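Local coordinates for protein amidase (Bacillus anthracis, PDB 5EWQ) that probably hydrolyses carboxylic amides to the free acid and ammonia, as expected of an amidase signature family enzyme, at residues V381-S385 with L386-I390; Y365-K368 with H369-D373. One frame throughout, in Å; residues are numbered along the deposited sequence.

Contact 1: residues V381-S385 with L386-I390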
loop_
_atom_site.group_PDB
_atom_site.type_symbol
_atom_site.label_atom_id
_atom_site.label_comp_id
_atom_site.label_asym_id
_atom_site.label_seq_id
_atom_site.Cartn_x
_atom_site.Cartn_y
_atom_site.Cartn_z
ATOM N N VAL A 381 -13.366 3.472 -22.057
ATOM C CA VAL A 381 -13.216 2.263 -21.258
ATOM C C VAL A 381 -13.936 1.092 -21.938
ATOM O O VAL A 381 -15.069 1.237 -22.400
ATOM C CB VAL A 381 -13.749 2.480 -19.814
ATOM C CG1 VAL A 381 -15.197 2.964 -19.831
ATOM C CG2 VAL A 381 -13.598 1.221 -18.973
ATOM N N PRO A 382 -13.266 -0.070 -22.028
ATOM C CA PRO A 382 -13.834 -1.245 -22.704
ATOM C C PRO A 382 -15.037 -1.860 -21.986
ATOM O O PRO A 382 -15.616 -2.822 -22.492
ATOM C CB PRO A 382 -12.663 -2.234 -22.729
ATOM C CG PRO A 382 -11.777 -1.803 -21.611
ATOM C CD PRO A 382 -11.882 -0.312 -21.583
ATOM N N VAL A 383 -15.402 -1.314 -20.831
ATOM C CA VAL A 383 -16.533 -1.817 -20.056
ATOM C C VAL A 383 -17.229 -0.673 -19.318
ATOM O O VAL A 383 -16.571 0.178 -18.724
ATOM C CB VAL A 383 -16.083 -2.897 -19.045
ATOM C CG1 VAL A 383 -16.947 -2.867 -17.797
ATOM C CG2 VAL A 383 -16.108 -4.276 -19.687
ATOM N N LYS A 384 -18.558 -0.649 -19.358
ATOM C CA LYS A 384 -19.307 0.420 -18.705
ATOM C C LYS A 384 -20.220 -0.073 -17.583
ATOM O O LYS A 384 -21.020 0.697 -17.050
ATOM C CB LYS A 384 -20.132 1.192 -19.734
ATOM C CG LYS A 384 -19.295 2.031 -20.681
ATOM C CD LYS A 384 -20.139 3.084 -21.371
ATOM C CE LYS A 384 -19.279 4.020 -22.204
ATOM N NZ LYS A 384 -18.241 4.702 -21.380
ATOM N N SER A 385 -20.099 -1.347 -17.221
ATOM C CA SER A 385 -20.893 -1.899 -16.125
ATOM C C SER A 385 -20.306 -3.196 -15.582
ATOM O O SER A 385 -19.550 -3.886 -16.266
ATOM C CB SER A 385 -22.338 -2.138 -16.573
ATOM O OG SER A 385 -22.410 -3.164 -17.547
ATOM N N LEU A 386 -20.668 -3.525 -14.346
ATOM C CA LEU A 386 -20.217 -4.758 -13.712
ATOM C C LEU A 386 -20.822 -5.975 -14.408
ATOM O O LEU A 386 -20.244 -7.062 -14.394
ATOM C CB LEU A 386 -20.579 -4.755 -12.224
ATOM C CG LEU A 386 -20.090 -5.927 -11.372
ATOM C CD1 LEU A 386 -18.586 -6.092 -11.501
ATOM C CD2 LEU A 386 -20.486 -5.727 -9.918
ATOM N N LYS A 387 -21.986 -5.780 -15.023
ATOM C CA LYS A 387 -22.664 -6.848 -15.751
ATOM C C LYS A 387 -21.849 -7.305 -16.957
ATOM O O LYS A 387 -21.790 -8.497 -17.260
ATOM C CB LYS A 387 -24.049 -6.391 -16.210
ATOM C CG LYS A 387 -25.197 -7.192 -15.623
ATOM C CD LYS A 387 -26.514 -6.840 -16.296
ATOM C CE LYS A 387 -26.799 -5.349 -16.222
ATOM N NZ LYS A 387 -28.058 -4.992 -16.936
ATOM N N GLU A 388 -21.225 -6.353 -17.641
ATOM C CA GLU A 388 -20.437 -6.658 -18.830
ATOM C C GLU A 388 -19.141 -7.381 -18.471
ATOM O O GLU A 388 -18.652 -8.210 -19.238
ATOM C CB GLU A 388 -20.135 -5.378 -19.610
ATOM C CG GLU A 388 -21.378 -4.694 -20.158
ATOM C CD GLU A 388 -21.079 -3.352 -20.798
ATOM O OE1 GLU A 388 -22.038 -2.611 -21.098
ATOM O OE2 GLU A 388 -19.888 -3.038 -21.001
ATOM N N ILE A 389 -18.593 -7.062 -17.302
ATOM C CA ILE A 389 -17.396 -7.732 -16.802
ATOM C C ILE A 389 -17.661 -9.213 -16.570
ATOM O O ILE A 389 -16.886 -10.070 -17.000
ATOM C CB ILE A 389 -16.900 -7.099 -15.489
ATOM C CG1 ILE A 389 -16.479 -5.650 -15.725
ATOM C CG2 ILE A 389 -15.743 -7.899 -14.911
ATOM C CD1 ILE A 389 -16.162 -4.891 -14.459
ATOM N N ILE A 390 -18.763 -9.503 -15.883
ATOM C CA ILE A 390 -19.159 -10.874 -15.582
ATOM C C ILE A 390 -19.319 -11.695 -16.859
ATOM O O ILE A 390 -18.887 -12.847 -16.927
ATOM C CB ILE A 390 -20.477 -10.907 -14.780
ATOM C CG1 ILE A 390 -20.305 -10.174 -13.448
ATOM C CG2 ILE A 390 -20.927 -12.337 -14.543
ATOM C CD1 ILE A 390 -21.559 -10.141 -12.600
#
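Lys384 N donates to Glu388 OE2 across 3.2 Å, a nearly straight bond with an N-H...O angle of 173°. The amide meets OE2 from above the carboxylate plane rather than within it. One residue on, Ser385 stands at the N-cap of helix 386-394. Its OG accepts from Glu388 N at 3.4 Å, a capping bond that is weak by its length. A chi1 of 67° sets OG between the serine's own backbone N and carbonyl carbon, which turns the hydroxyl oxygen toward the first helical turn. Ser385 O adds two further weak bonds, from Glu388 N at 3.3 Å and from Ile389 N at 3.5 Å, and so opens the backbone ladder of the helix.

The glutamate folds back along the cap: its CG is beside its own backbone N (chi1 -64°), the chain beyond is extended, and CG passes Ser385 OG on the way to Lys384. Serine and glutamate thus each serve a backbone N-H near the helix start, much as in a capping box, except that the carboxylate takes the amide preceding the N-cap residue. Beyond these polar groups, Val383 and Ile389 cross at about a right angle, with Val383 CG1 3.5 Å from Ile389 CG1. Phe375 of helix 360-377 also packs on Val383, which ties the loop to that helix.

Since Glu388 lies in the first turn, its negative charge would be expected to interact favourably with the helix dipole, and its bond to Lys384 N ties the incoming loop to the first turn.

Contact 2: residues Y365-K368 with H369-D373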
loop_
_atom_site.group_PDB
_atom_site.type_symbol
_atom_site.label_atom_id
_atom_site.label_comp_id
_atom_site.label_asym_id
_atom_site.label_seq_id
_atom_site.Cartn_x
_atom_site.Cartn_y
_atom_site.Cartn_z
ATOM N N TYR A 365 -23.142 -4.035 -1.535
ATOM C CA TYR A 365 -24.008 -3.048 -2.166
ATOM C C TYR A 365 -23.216 -1.988 -2.924
ATOM O O TYR A 365 -23.551 -1.639 -4.057
ATOM C CB TYR A 365 -24.900 -2.371 -1.121
ATOM C CG TYR A 365 -25.656 -1.172 -1.653
ATOM C CD1 TYR A 365 -26.856 -1.330 -2.335
ATOM C CD2 TYR A 365 -25.168 0.118 -1.476
ATOM C CE1 TYR A 365 -27.547 -0.238 -2.825
ATOM C CE2 TYR A 365 -25.852 1.213 -1.962
ATOM C CZ TYR A 365 -27.040 1.030 -2.636
ATOM O OH TYR A 365 -27.723 2.122 -3.121
ATOM N N GLU A 366 -22.162 -1.481 -2.293
ATOM C CA GLU A 366 -21.469 -0.298 -2.791
ATOM C C GLU A 366 -20.532 -0.584 -3.963
ATOM O O GLU A 366 -20.260 0.306 -4.768
ATOM C CB GLU A 366 -20.687 0.361 -1.653
ATOM C CG GLU A 366 -20.516 1.861 -1.805
ATOM C CD GLU A 366 -19.819 2.491 -0.617
ATOM O OE1 GLU A 366 -19.344 1.742 0.261
ATOM O OE2 GLU A 366 -19.750 3.737 -0.559
ATOM N N PHE A 367 -20.042 -1.817 -4.058
ATOM C CA PHE A 367 -19.103 -2.180 -5.118
ATOM C C PHE A 367 -19.717 -2.008 -6.502
ATOM O O PHE A 367 -19.113 -1.398 -7.384
ATOM C CB PHE A 367 -18.617 -3.621 -4.946
ATOM C CG PHE A 367 -17.752 -4.105 -6.076
ATOM C CD1 PHE A 367 -16.450 -3.655 -6.210
ATOM C CD2 PHE A 367 -18.241 -5.007 -7.005
ATOM C CE1 PHE A 367 -15.650 -4.096 -7.247
ATOM C CE2 PHE A 367 -17.447 -5.452 -8.045
ATOM C CZ PHE A 367 -16.149 -4.995 -8.166
ATOM N N LYS A 368 -20.917 -2.549 -6.683
ATOM C CA LYS A 368 -21.623 -2.452 -7.955
ATOM C C LYS A 368 -21.854 -1.000 -8.357
ATOM O O LYS A 368 -21.668 -0.629 -9.514
ATOM C CB LYS A 368 -22.960 -3.193 -7.880
ATOM C CG LYS A 368 -23.825 -3.043 -9.120
ATOM C CD LYS A 368 -25.175 -3.718 -8.940
ATOM C CE LYS A 368 -26.039 -3.561 -10.181
ATOM N NZ LYS A 368 -27.362 -4.227 -10.027
ATOM N N HIS A 369 -22.245 -0.180 -7.388
ATOM C CA HIS A 369 -22.573 1.215 -7.652
ATOM C C HIS A 369 -21.331 2.068 -7.905
ATOM O O HIS A 369 -21.323 2.900 -8.812
ATOM C CB HIS A 369 -23.384 1.794 -6.493
ATOM C CG HIS A 369 -24.741 1.181 -6.345
ATOM N ND1 HIS A 369 -24.928 -0.141 -6.002
ATOM C CD2 HIS A 369 -25.979 1.706 -6.504
ATOM C CE1 HIS A 369 -26.221 -0.403 -5.950
ATOM N NE2 HIS A 369 -26.882 0.702 -6.251
ATOM N N ASN A 370 -20.289 1.865 -7.105
ATOM C CA ASN A 370 -19.046 2.610 -7.278
ATOM C C ASN A 370 -18.383 2.313 -8.619
ATOM O O ASN A 370 -17.900 3.220 -9.296
ATOM C CB ASN A 370 -18.066 2.304 -6.144
ATOM C CG ASN A 370 -18.504 2.890 -4.818
ATOM O OD1 ASN A 370 -18.103 2.414 -3.756
ATOM N ND2 ASN A 370 -19.331 3.927 -4.872
ATOM N N VAL A 371 -18.365 1.040 -8.996
ATOM C CA VAL A 371 -17.744 0.614 -10.245
ATOM C C VAL A 371 -18.501 1.148 -11.460
ATOM O O VAL A 371 -17.896 1.695 -12.385
ATOM C CB VAL A 371 -17.659 -0.925 -10.324
ATOM C CG1 VAL A 371 -17.396 -1.379 -11.750
ATOM C CG2 VAL A 371 -16.577 -1.441 -9.389
ATOM N N ASN A 372 -19.822 0.995 -11.450
ATOM C CA ASN A 372 -20.651 1.475 -12.551
ATOM C C ASN A 372 -20.572 2.989 -12.713
ATOM O O ASN A 372 -20.540 3.499 -13.832
ATOM C CB ASN A 372 -22.107 1.051 -12.351
ATOM C CG ASN A 372 -22.300 -0.449 -12.477
ATOM O OD1 ASN A 372 -21.439 -1.156 -12.999
ATOM N ND2 ASN A 372 -23.440 -0.941 -12.002
ATOM N N ASP A 373 -20.539 3.702 -11.591
ATOM C CA ASP A 373 -20.409 5.155 -11.612
ATOM C C ASP A 373 -19.012 5.570 -12.060
ATOM O O ASP A 373 -18.832 6.631 -12.659
ATOM C CB ASP A 373 -20.717 5.748 -10.234
ATOM C CG ASP A 373 -22.188 5.650 -9.871
ATOM O OD1 ASP A 373 -22.886 4.785 -10.441
ATOM O OD2 ASP A 373 -22.643 6.437 -9.015
#
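His369 meets Tyr365 twice, through the tyrosine's backbone oxygen and through its ring. His369 ND1 donates to Tyr365 O at 2.8 Å, a bent bond (131° at the hydrogen) in which the carbonyl oxygen lies out of the imidazole plane. The same ring leans over one face of the tyrosine: the two meet obliquely, with the centroids 4.2 Å apart and the planes 31° from each other, and His369 CE1 sits above the Tyr365 ring toward its rim. With CG anti to the carbonyl carbon of His369 (chi1 -66°), the imidazole is directed back toward the preceding turn, where both partners lie.

The spacing is that of one helical turn, residue i with i+4, within helix 360-377. Backbone bonds of this kind reach Glu366 O from Asn370 N at 2.8 Å, Phe367 O from Val371 N at 3.0 Å, and Lys368 O from Asn372 N at 3.1 Å. His369 N, in contrast, lies 3.9 Å from Tyr365 O, so that oxygen is taken by the imidazole instead of the main chain.

On another side of the helix Val371 CG2 makes a CH-pi contact over the Phe367 ring, 3.9 Å from its centroid. Asn370 OD1 rests 3.2 Å from Glu366 CG, its amide turned well away from the plane of the carboxylate, while Asn372 ND2 lies beside CG of the extended Lys368 chain.

Polar ends are held by neighbouring residues: Glu366 OE1 bonds to Thr259 OG1, Asn370 OD1 to Glu258 N, Lys368 NZ to Glu412 O, and Asn372 OD1 to Leu386 N. Trp171 meets the Phe367 ring edge-to-face, and Phe421 of helix 418-437 lies against Tyr365.

In the fold
Along the chain from the N terminus, contact 2 comes first, four-residue steps inside helix 360-377, and is complete before contact 1 begins. Contact 1 closes the short loop that leaves this helix and starts helix 386-394, so the two are in series and neither nest nor cross. Their centres are 12 Å apart, yet they touch: Asn372 OD1 probably accepts a hydrogen bond from Leu386 N at 2.8 Å, and Leu386 CD2 packs 3.6 Å from Phe367 CE2. The two successive helices are therefore joined at the start of the second. Glu412 of helix 406-412 links them again, meeting Lys368 from one and Leu386 from the other.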